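Local coordinates for integron cassette protein VCH_CASS2 (Vibrio cholerae, PDB 3GK6), which probably binds cationic, drug-like compounds as a mobile, integron-encoded member of the effector-binding protein family, at residues 57-60 with 61-65; 37-40 with 41-45. All blocks are in the same frame, centred on the assembly; numbering follows the deposited sequence.

Contact 1 of 2, residues 57-60 with 61-65; sequences EKFY and LNAAP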
# COMPACT_ATOMS: atom_id res chain seq x y z
N GLU A 57 -12.88 0.85 -4.38
CA GLU A 57 -14.32 0.63 -4.49
C GLU A 57 -14.60 -0.77 -5.07
O GLU A 57 -15.50 -1.47 -4.59
CB GLU A 57 -14.98 1.71 -5.35
CG GLU A 57 -16.36 2.11 -4.86
CD GLU A 57 -16.33 2.63 -3.43
OE1 GLU A 57 -15.47 3.48 -3.13
OE2 GLU A 57 -17.16 2.18 -2.61
N LYS A 58 -13.83 -1.17 -6.06
CA LYS A 58 -13.94 -2.53 -6.60
C LYS A 58 -13.62 -3.59 -5.54
O LYS A 58 -14.28 -4.63 -5.47
CB LYS A 58 -13.01 -2.73 -7.79
CG LYS A 58 -13.33 -3.99 -8.57
CD LYS A 58 -12.12 -4.60 -9.20
CE LYS A 58 -11.88 -4.10 -10.60
NZ LYS A 58 -11.55 -5.26 -11.49
N PHE A 59 -12.59 -3.33 -4.73
CA PHE A 59 -12.22 -4.23 -3.64
C PHE A 59 -13.36 -4.33 -2.62
O PHE A 59 -13.75 -5.42 -2.22
CB PHE A 59 -10.92 -3.76 -2.97
CG PHE A 59 -10.43 -4.66 -1.87
CD1 PHE A 59 -9.49 -5.65 -2.13
CD2 PHE A 59 -10.90 -4.52 -0.58
CE1 PHE A 59 -9.04 -6.49 -1.12
CE2 PHE A 59 -10.46 -5.35 0.43
CZ PHE A 59 -9.52 -6.33 0.17
N TYR A 60 -13.91 -3.18 -2.22
CA TYR A 60 -15.04 -3.19 -1.29
C TYR A 60 -16.19 -4.01 -1.87
O TYR A 60 -16.82 -4.81 -1.17
CB TYR A 60 -15.52 -1.77 -0.99
CG TYR A 60 -14.46 -0.84 -0.45
CD1 TYR A 60 -13.42 -1.33 0.35
CD2 TYR A 60 -14.50 0.52 -0.72
CE1 TYR A 60 -12.45 -0.47 0.85
CE2 TYR A 60 -13.54 1.38 -0.22
CZ TYR A 60 -12.52 0.88 0.56
OH TYR A 60 -11.57 1.75 1.05
N LEU A 61 -16.45 -3.81 -3.16
CA LEU A 61 -17.56 -4.46 -3.84
C LEU A 61 -17.36 -5.97 -3.99
O LEU A 61 -18.23 -6.76 -3.61
CB LEU A 61 -17.77 -3.84 -5.22
CG LEU A 61 -18.80 -4.56 -6.10
CD1 LEU A 61 -20.13 -4.56 -5.38
CD2 LEU A 61 -18.91 -3.94 -7.49
N ASN A 62 -16.21 -6.37 -4.53
CA ASN A 62 -15.99 -7.75 -4.94
C ASN A 62 -15.24 -8.62 -3.94
O ASN A 62 -15.44 -9.84 -3.90
CB ASN A 62 -15.27 -7.77 -6.29
CG ASN A 62 -16.11 -7.20 -7.42
OD1 ASN A 62 -17.13 -7.77 -7.79
ND2 ASN A 62 -15.67 -6.07 -7.97
N ALA A 63 -14.38 -8.01 -3.13
CA ALA A 63 -13.45 -8.75 -2.28
C ALA A 63 -13.77 -8.71 -0.79
O ALA A 63 -13.61 -9.70 -0.09
CB ALA A 63 -12.02 -8.26 -2.52
N ALA A 64 -14.20 -7.56 -0.30
CA ALA A 64 -14.47 -7.43 1.13
C ALA A 64 -15.47 -8.46 1.68
O ALA A 64 -15.26 -9.00 2.77
CB ALA A 64 -14.92 -6.00 1.48
N PRO A 65 -16.55 -8.76 0.93
CA PRO A 65 -17.51 -9.72 1.48
C PRO A 65 -16.90 -11.11 1.72
O PRO A 65 -17.48 -11.92 2.44
CB PRO A 65 -18.60 -9.80 0.39
CG PRO A 65 -18.46 -8.52 -0.37
CD PRO A 65 -17.00 -8.21 -0.36
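Glu57 meets Leu61 through the backbone: the Leu61 N-H bonds to Glu57 O at 2.9 Å, an ordinary i to i+4 helical rung, and Leu61 CB lies close to the same oxygen. One residue on, Lys58 O takes the N-H of Asn62 at 2.8 Å, in a nearly straight bond (160° at the hydrogen). The Asn62 side chain folds back over this carbonyl: with CG beside its own backbone N (chi1 -65°), ND2 adds a second, weak bond to Lys58 O at 3.2 Å and lies against Lys58 CG. Asparagine suits the place because its short amide can curl back and offer an already bonded carbonyl one more N-H. The lysine's methylene chain crosses the amide obliquely, and its ammonium end continues toward Glu104 in a long, weak ion pair.

Phe59 carries the apolar side. Its ring, set beside the carbonyl carbon by a chi1 of -177°, receives the methyl of Ala63 over one face, CB standing 3.8 Å from the ring centroid in a CH-pi contact. A methyl group is small enough to approach the face closely, set toward the ring's rim, and both residues are buried, with Leu97 touching each of them and Trp56 meeting the phenyl ring edge-to-face. Phe59 O is gripped twice, by Ala63 N at 2.8 Å and Ala64 N at 2.9 Å, which arrive from opposite faces of the carbonyl plane.

Tyr60 O has no N-H opposite it in 61-65; Ala64 CB and Pro65 CD, each 3.5 Å away, lie against it instead. Proline, lacking an amide hydrogen, fits this place. The doubled i+4 and i+5 bonding at Phe59 O is a wide, pi-type turn that ends helix 52-62 before the 3-10 segment at 64-65.

Contact 2 of 2, residues 37-40 with 41-45; sequences VRTT and NADEM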
# COMPACT_ATOMS: atom_id res chain seq x y z
N VAL A 37 -4.25 -2.22 -10.53
CA VAL A 37 -4.33 -1.27 -11.63
C VAL A 37 -2.96 -0.64 -11.78
O VAL A 37 -2.19 -0.55 -10.83
CB VAL A 37 -5.42 -0.20 -11.40
CG1 VAL A 37 -5.01 0.77 -10.31
CG2 VAL A 37 -5.69 0.54 -12.70
N ARG A 38 -2.63 -0.21 -12.99
CA ARG A 38 -1.38 0.48 -13.21
C ARG A 38 -1.62 1.96 -13.33
O ARG A 38 -2.54 2.41 -14.03
CB ARG A 38 -0.67 -0.07 -14.46
CG ARG A 38 0.75 0.42 -14.61
CD ARG A 38 1.58 -0.55 -15.44
NE ARG A 38 2.98 -0.16 -15.50
CZ ARG A 38 3.88 -0.47 -14.57
NH1 ARG A 38 3.53 -1.18 -13.50
NH2 ARG A 38 5.13 -0.06 -14.71
N THR A 39 -0.80 2.75 -12.65
CA THR A 39 -1.02 4.19 -12.67
C THR A 39 0.29 4.94 -12.49
O THR A 39 1.37 4.34 -12.48
CB THR A 39 -2.04 4.60 -11.59
OG1 THR A 39 -2.49 5.95 -11.82
CG2 THR A 39 -1.41 4.48 -10.20
N THR A 40 0.19 6.25 -12.37
CA THR A 40 1.34 7.11 -12.14
C THR A 40 0.95 8.14 -11.08
O THR A 40 -0.24 8.38 -10.84
CB THR A 40 1.75 7.84 -13.44
OG1 THR A 40 3.11 8.25 -13.36
CG2 THR A 40 0.87 9.05 -13.67
N ASN A 41 1.95 8.75 -10.45
CA ASN A 41 1.68 9.78 -9.46
C ASN A 41 0.90 10.93 -10.07
O ASN A 41 -0.02 11.46 -9.45
CB ASN A 41 2.97 10.28 -8.80
CG ASN A 41 2.73 11.42 -7.82
OD1 ASN A 41 3.06 12.57 -8.10
ND2 ASN A 41 2.14 11.10 -6.68
N ALA A 42 1.26 11.32 -11.30
CA ALA A 42 0.56 12.39 -11.99
C ALA A 42 -0.92 12.06 -12.25
O ALA A 42 -1.78 12.93 -12.11
CB ALA A 42 1.27 12.76 -13.30
N ASP A 43 -1.21 10.82 -12.62
CA ASP A 43 -2.60 10.40 -12.84
C ASP A 43 -3.37 10.51 -11.52
O ASP A 43 -4.54 10.86 -11.51
CB ASP A 43 -2.70 8.95 -13.33
CG ASP A 43 -2.30 8.78 -14.78
OD1 ASP A 43 -2.35 9.76 -15.55
OD2 ASP A 43 -1.95 7.64 -15.16
N GLU A 44 -2.71 10.19 -10.41
CA GLU A 44 -3.38 10.18 -9.12
C GLU A 44 -3.60 11.59 -8.57
O GLU A 44 -4.55 11.82 -7.83
CB GLU A 44 -2.63 9.29 -8.10
CG GLU A 44 -2.57 7.83 -8.53
CD GLU A 44 -3.94 7.22 -8.79
OE1 GLU A 44 -4.80 7.30 -7.90
OE2 GLU A 44 -4.15 6.66 -9.89
N MSE A 45 -2.73 12.52 -8.94
CA MSE A 45 -2.85 13.91 -8.50
C MSE A 45 -4.03 14.62 -9.16
O MSE A 45 -4.60 15.54 -8.60
CB MSE A 45 -1.56 14.67 -8.79
CG MSE A 45 -0.37 14.20 -7.97
SE MSE A 45 -0.64 14.50 -6.07
CE MSE A 45 -0.80 16.45 -6.10
O HOH W 1 4.52 8.20 -11.11
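Glu44 OE2 is held by two donors, one of them the hydroxyl of Thr39, whose OG1 donates to it at 2.6 Å. The threonine approaches on the anti lone pair, the one directed away from OE1, and the two side chains cross at about a right angle. The second donor is the backbone N of Lys51, while OE1 accepts from Ile52 N, so both carboxylate oxygens are tied down and the group's rotation is fixed. Glutamate has the length for this: chi1 (-62°) puts CG 3.3 Å from Thr40 O, and the bend at chi2 then brings the carboxylate round to the hydroxyl. Thr39 OG1 in turn accepts from Lys51 NZ, a pairing that would be expected to polarise the hydroxyl toward the glutamate.

Asp43 and Thr39 run alongside each other, heading opposite ways, with Asp43 CB 3.4 Å from Thr39 OG1, and Asp43 OD2 forms a salt bridge with the same Lys51 NZ.

Thr40 stands where a helix N-cap would, yet its hydroxyl caps nothing. Turned anti to the backbone N (chi1 -158°), it instead shares a water with Asn41 N: OG1 and the amide both donate to it at 2.7 Å. That turn of the side chain leaves the methyl facing the first helical turn, CG2 lying beside Ala42 CB at 3.7 Å. The first i to i+4 bond of the helix runs from Glu44 N to Thr40 O at 3.1 Å.

Here strand 18-39, paired with strand 88-94 through Thr39 and Phe88, hands over to the short helix 41-45, whose Glu44 reaches onward to the start of helix 52-62.

Contact 2 comes first along the chain, at the junction of strand 18-39 with helix 41-45; contact 1 follows at the far end of the next helix, 52-62. Their centres are 21 Å apart and their nearest atoms about 8 Å, so they do not touch. The two lie toward opposite ends of helix 52-62, and at contact 1 side chains also rest on Phe35 of strand 18-39. Together they bracket the helical connection that follows the first barrel strand and leads to strand 73-78. A polyether, probably from the crystallisation liquor, lies against Tyr60 and about 6 Å from the Glu44 side chain, consistent with an adjacent pocket.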